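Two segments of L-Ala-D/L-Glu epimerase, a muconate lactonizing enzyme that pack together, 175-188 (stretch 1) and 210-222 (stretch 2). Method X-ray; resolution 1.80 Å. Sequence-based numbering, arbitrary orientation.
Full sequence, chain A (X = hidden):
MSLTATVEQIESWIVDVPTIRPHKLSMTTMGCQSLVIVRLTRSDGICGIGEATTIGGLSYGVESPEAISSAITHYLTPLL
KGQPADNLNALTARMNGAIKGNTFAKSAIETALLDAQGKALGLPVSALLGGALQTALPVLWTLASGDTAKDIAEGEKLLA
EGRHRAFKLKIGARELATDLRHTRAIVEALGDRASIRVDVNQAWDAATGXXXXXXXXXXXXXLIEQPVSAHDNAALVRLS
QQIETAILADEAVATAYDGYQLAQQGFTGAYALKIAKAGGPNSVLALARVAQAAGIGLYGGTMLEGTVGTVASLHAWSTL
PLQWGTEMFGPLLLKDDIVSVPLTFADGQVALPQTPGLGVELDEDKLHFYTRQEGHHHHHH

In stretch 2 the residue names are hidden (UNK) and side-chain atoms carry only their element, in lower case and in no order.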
# COMPACT_ATOMS: atom_id res chain seq x y z
N GLU A 175 -12.14 -1.96 -35.30
CA GLU A 175 -13.00 -2.12 -34.13
C GLU A 175 -12.56 -3.39 -33.41
O GLU A 175 -12.09 -4.33 -34.05
CB GLU A 175 -14.47 -2.22 -34.55
CG GLU A 175 -15.01 -0.97 -35.22
CD GLU A 175 -15.07 0.22 -34.28
OE1 GLU A 175 -15.39 1.33 -34.74
OE2 GLU A 175 -14.80 0.04 -33.07
N LEU A 176 -12.72 -3.42 -32.09
CA LEU A 176 -12.31 -4.58 -31.31
C LEU A 176 -12.87 -5.90 -31.84
O LEU A 176 -12.13 -6.86 -32.04
CB LEU A 176 -12.72 -4.41 -29.84
CG LEU A 176 -12.32 -5.55 -28.89
CD1 LEU A 176 -10.81 -5.79 -28.96
CD2 LEU A 176 -12.74 -5.20 -27.47
N ALA A 177 -14.18 -5.94 -32.07
CA ALA A 177 -14.83 -7.15 -32.56
C ALA A 177 -14.16 -7.65 -33.84
O ALA A 177 -13.91 -8.84 -33.99
CB ALA A 177 -16.32 -6.89 -32.81
N THR A 178 -13.86 -6.73 -34.75
CA THR A 178 -13.23 -7.12 -36.00
C THR A 178 -11.81 -7.64 -35.77
O THR A 178 -11.45 -8.70 -36.30
CB THR A 178 -13.21 -5.96 -37.02
OG1 THR A 178 -12.31 -4.94 -36.58
CG2 THR A 178 -14.59 -5.36 -37.16
N ASP A 179 -11.01 -6.93 -34.97
CA ASP A 179 -9.65 -7.38 -34.70
C ASP A 179 -9.63 -8.73 -33.98
O ASP A 179 -8.74 -9.54 -34.22
CB ASP A 179 -8.86 -6.36 -33.87
CG ASP A 179 -8.24 -5.26 -34.72
OD1 ASP A 179 -7.89 -5.54 -35.89
OD2 ASP A 179 -8.08 -4.12 -34.23
N LEU A 180 -10.59 -8.97 -33.10
CA LEU A 180 -10.64 -10.23 -32.37
C LEU A 180 -11.03 -11.39 -33.27
O LEU A 180 -10.53 -12.51 -33.11
CB LEU A 180 -11.62 -10.15 -31.18
CG LEU A 180 -11.22 -9.24 -30.01
CD1 LEU A 180 -12.29 -9.28 -28.93
CD2 LEU A 180 -9.88 -9.69 -29.45
N ARG A 181 -11.92 -11.14 -34.22
CA ARG A 181 -12.34 -12.19 -35.16
C ARG A 181 -11.18 -12.49 -36.09
O ARG A 181 -10.96 -13.64 -36.48
CB ARG A 181 -13.56 -11.72 -35.96
CG ARG A 181 -14.82 -11.58 -35.11
CD ARG A 181 -15.96 -10.92 -35.86
NE ARG A 181 -16.33 -11.63 -37.08
CZ ARG A 181 -15.76 -11.43 -38.26
NH1 ARG A 181 -14.78 -10.54 -38.39
NH2 ARG A 181 -16.16 -12.13 -39.32
N HIS A 182 -10.43 -11.45 -36.43
CA HIS A 182 -9.26 -11.57 -37.29
C HIS A 182 -8.24 -12.47 -36.60
O HIS A 182 -7.76 -13.45 -37.18
CB HIS A 182 -8.65 -10.19 -37.55
CG HIS A 182 -7.28 -10.22 -38.14
ND1 HIS A 182 -7.04 -10.61 -39.44
CD2 HIS A 182 -6.07 -9.88 -37.62
CE1 HIS A 182 -5.74 -10.52 -39.69
NE2 HIS A 182 -5.14 -10.08 -38.61
N THR A 183 -7.91 -12.15 -35.36
CA THR A 183 -6.93 -12.93 -34.62
C THR A 183 -7.41 -14.35 -34.35
O THR A 183 -6.64 -15.30 -34.47
CB THR A 183 -6.53 -12.22 -33.28
OG1 THR A 183 -5.70 -13.10 -32.50
CG2 THR A 183 -7.75 -11.85 -32.49
N ARG A 184 -8.68 -14.51 -33.99
CA ARG A 184 -9.22 -15.84 -33.73
C ARG A 184 -9.06 -16.74 -34.96
O ARG A 184 -8.68 -17.90 -34.84
CB ARG A 184 -10.69 -15.77 -33.33
CG ARG A 184 -11.28 -17.11 -32.91
CD ARG A 184 -12.76 -16.99 -32.58
NE ARG A 184 -13.01 -16.06 -31.48
CZ ARG A 184 -12.64 -16.28 -30.22
NH1 ARG A 184 -12.90 -15.37 -29.28
NH2 ARG A 184 -12.01 -17.40 -29.89
N ALA A 185 -9.34 -16.18 -36.14
CA ALA A 185 -9.23 -16.93 -37.39
C ALA A 185 -7.80 -17.42 -37.60
O ALA A 185 -7.58 -18.58 -37.98
CB ALA A 185 -9.66 -16.05 -38.56
N ILE A 186 -6.83 -16.54 -37.36
CA ILE A 186 -5.43 -16.90 -37.53
C ILE A 186 -5.01 -17.95 -36.51
O ILE A 186 -4.26 -18.88 -36.84
CB ILE A 186 -4.53 -15.66 -37.41
CG1 ILE A 186 -4.86 -14.67 -38.53
CG2 ILE A 186 -3.06 -16.07 -37.49
CD1 ILE A 186 -4.14 -13.34 -38.43
N VAL A 187 -5.49 -17.81 -35.28
CA VAL A 187 -5.16 -18.77 -34.23
C VAL A 187 -5.66 -20.17 -34.61
O VAL A 187 -4.94 -21.15 -34.44
CB VAL A 187 -5.77 -18.34 -32.88
CG1 VAL A 187 -5.61 -19.46 -31.85
CG2 VAL A 187 -5.09 -17.08 -32.38
N GLU A 188 -6.88 -20.25 -35.12
CA GLU A 188 -7.46 -21.53 -35.52
C GLU A 188 -6.68 -22.15 -36.66
O GLU A 188 -6.35 -23.34 -36.64
CB GLU A 188 -8.91 -21.35 -35.97
CG GLU A 188 -9.79 -20.56 -35.02
CD GLU A 188 -11.22 -20.47 -35.50
OE1 GLU A 188 -11.44 -20.28 -36.72
OE2 GLU A 188 -12.13 -20.58 -34.65
N UNK A 210 -8.99 -4.28 -21.42
CA UNK A 210 -9.37 -5.34 -20.49
C UNK A 210 -10.18 -6.40 -21.24
O UNK A 210 -9.90 -7.59 -21.14
c UNK A 210 -10.20 -4.76 -19.34
N UNK A 211 -11.18 -5.95 -21.98
CA UNK A 211 -12.02 -6.87 -22.74
C UNK A 211 -11.21 -7.60 -23.82
O UNK A 211 -11.27 -8.83 -23.94
c UNK A 211 -13.18 -6.11 -23.39
c UNK A 211 -15.25 -6.17 -24.82
c UNK A 211 -14.15 -6.99 -24.16
n UNK A 211 -17.22 -6.27 -26.34
c UNK A 211 -16.20 -7.07 -25.60
N UNK A 212 -10.44 -6.84 -24.59
CA UNK A 212 -9.64 -7.42 -25.65
C UNK A 212 -8.61 -8.41 -25.12
O UNK A 212 -8.50 -9.53 -25.63
N UNK A 213 -7.87 -8.02 -24.10
CA UNK A 213 -6.86 -8.92 -23.54
C UNK A 213 -7.45 -10.21 -22.97
O UNK A 213 -6.85 -11.28 -23.11
c UNK A 213 -6.03 -8.20 -22.47
s UNK A 213 -4.84 -7.03 -23.18
N UNK A 214 -8.61 -10.13 -22.33
CA UNK A 214 -9.24 -11.33 -21.78
C UNK A 214 -9.58 -12.30 -22.92
O UNK A 214 -9.33 -13.50 -22.82
n UNK A 214 -13.32 -7.30 -19.33
c UNK A 214 -11.59 -10.49 -18.78
c UNK A 214 -12.49 -8.20 -18.80
n UNK A 214 -12.48 -9.44 -19.27
c UNK A 214 -10.52 -10.99 -21.00
n UNK A 214 -11.66 -7.84 -17.83
c UNK A 214 -10.28 -10.54 -19.56
N UNK A 215 -10.14 -11.76 -24.00
CA UNK A 215 -10.51 -12.56 -25.16
C UNK A 215 -9.29 -13.20 -25.81
O UNK A 215 -9.31 -14.38 -26.16
c UNK A 215 -11.23 -11.69 -26.19
c UNK A 215 -13.54 -12.53 -25.73
c UNK A 215 -12.64 -11.32 -25.79
o UNK A 215 -14.17 -12.75 -24.67
o UNK A 215 -13.61 -13.26 -26.74
N UNK A 216 -8.22 -12.42 -25.97
CA UNK A 216 -7.00 -12.92 -26.57
C UNK A 216 -6.41 -14.06 -25.73
O UNK A 216 -6.00 -15.10 -26.26
c UNK A 216 -5.38 -9.52 -27.53
c UNK A 216 -5.97 -11.80 -26.70
c UNK A 216 -6.31 -10.70 -27.72
c UNK A 216 -6.19 -11.27 -29.14
N UNK A 217 -6.38 -13.88 -24.42
CA UNK A 217 -5.84 -14.92 -23.55
C UNK A 217 -6.69 -16.17 -23.67
O UNK A 217 -6.16 -17.28 -23.70
c UNK A 217 -5.81 -14.44 -22.10
N UNK A 218 -8.01 -15.99 -23.72
CA UNK A 218 -8.93 -17.12 -23.82
C UNK A 218 -8.76 -17.93 -25.11
O UNK A 218 -8.89 -19.16 -25.08
c UNK A 218 -10.38 -16.63 -23.68
N UNK A 219 -8.46 -17.27 -26.22
CA UNK A 219 -8.29 -17.99 -27.47
C UNK A 219 -6.90 -18.62 -27.64
O UNK A 219 -6.61 -19.25 -28.65
s UNK A 219 -8.20 -14.90 -30.39
c UNK A 219 -8.63 -17.10 -28.68
c UNK A 219 -9.61 -14.02 -29.97
c UNK A 219 -7.85 -15.80 -28.83
N UNK A 220 -6.04 -18.45 -26.64
CA UNK A 220 -4.72 -19.07 -26.71
C UNK A 220 -3.54 -18.23 -27.15
O UNK A 220 -2.46 -18.77 -27.40
N UNK A 221 -3.71 -16.92 -27.26
CA UNK A 221 -2.61 -16.05 -27.66
C UNK A 221 -1.54 -16.15 -26.57
O UNK A 221 -1.85 -16.06 -25.38
c UNK A 221 -1.93 -13.66 -28.13
c UNK A 221 -3.10 -14.60 -27.82
c UNK A 221 -4.13 -14.54 -28.94
N UNK A 222 -0.29 -16.34 -26.97
CA UNK A 222 0.81 -16.50 -26.02
C UNK A 222 1.38 -15.21 -25.45
O UNK A 222 1.94 -15.20 -24.35
c UNK A 222 1.98 -17.26 -26.66
c UNK A 222 1.60 -18.66 -27.08
o UNK A 222 2.12 -19.12 -28.12
o UNK A 222 0.81 -19.31 -26.37

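Position 210 carries a single carbon beyond CA and lies out of reach of stretch 1; it is Ala210, a small helix former. Position 211 has four carbons in a row ending in nitrogen, all extended, the mark of Lys211. Its aliphatic shaft covers Leu176, with CD 3.8 Å from Leu176 CD2, while the exposed residue can keep its charge in solvent.

Position 212 has no side-chain atoms: Gly212. Its CA lies 3.9 Å from Leu176 CD1, and a CB would come to 3.2 Å from that same methyl, so the bare backbone makes room for the leucine. At 213 one carbon is followed by sulfur, giving Cys213, buried and pointing away from stretch 1. Position 214 has three carbons, a nitrogen, and a carbon bearing two more nitrogens; this is Arg214, out of reach of the contact.

Position 215 shows three carbons, the third bearing two oxygens. That count would also fit an amide if one oxygen were nitrogen, but both are oxygen, so it is Glu215. An acid suits the place: OE1 forms a salt bridge with Arg184 NH1 at 3.4 Å, near the guanidinium plane, and CG packs 3.8 Å from Leu180 CD1.

Four carbons forked at the second identify 216 as Leu216. Its CB points sideways, but its end comes nearer, bringing CD2 to 3.7 Å from Thr183 CG2 and 4.0 Å from Leu180 CD2. Positions 217 and 218 have one carbon each, Ala217 and Ala218, and neither touches stretch 1.

Position 219 has two carbons, sulfur and a terminal carbon, unbranched: Met219. The flexible thioether chain threads between the segments, placing CE 3.6 Å from Leu180 O and over one face of the Arg184 guanidinium, and SD 3.7 Å from Thr183 CG2.

Position 220 lacks a side chain and has a phi of 99°; a CB would jam against the preceding carbonyl oxygen, so Gly220 suits this Schellman turn. Position 221 has one carbon carrying two others, Val221, whose CG2 lies 4.4 Å from Val187 CG2. Position 222, two carbons with two oxygens on the second, is Asp222, beyond reach of stretch 1.

The two helices run nearly parallel, at 13° and 10.7 Å apart. Leu176, Leu180, Thr183 and Val187 point toward stretch 2, and Met219 gives up the largest area to the contact. No hydrogen bond crosses the interface; apolar packing dominates, with the Arg184–Glu215 salt bridge alongside it.

Stretch 2 210-222: AKGCRELAAMGVD
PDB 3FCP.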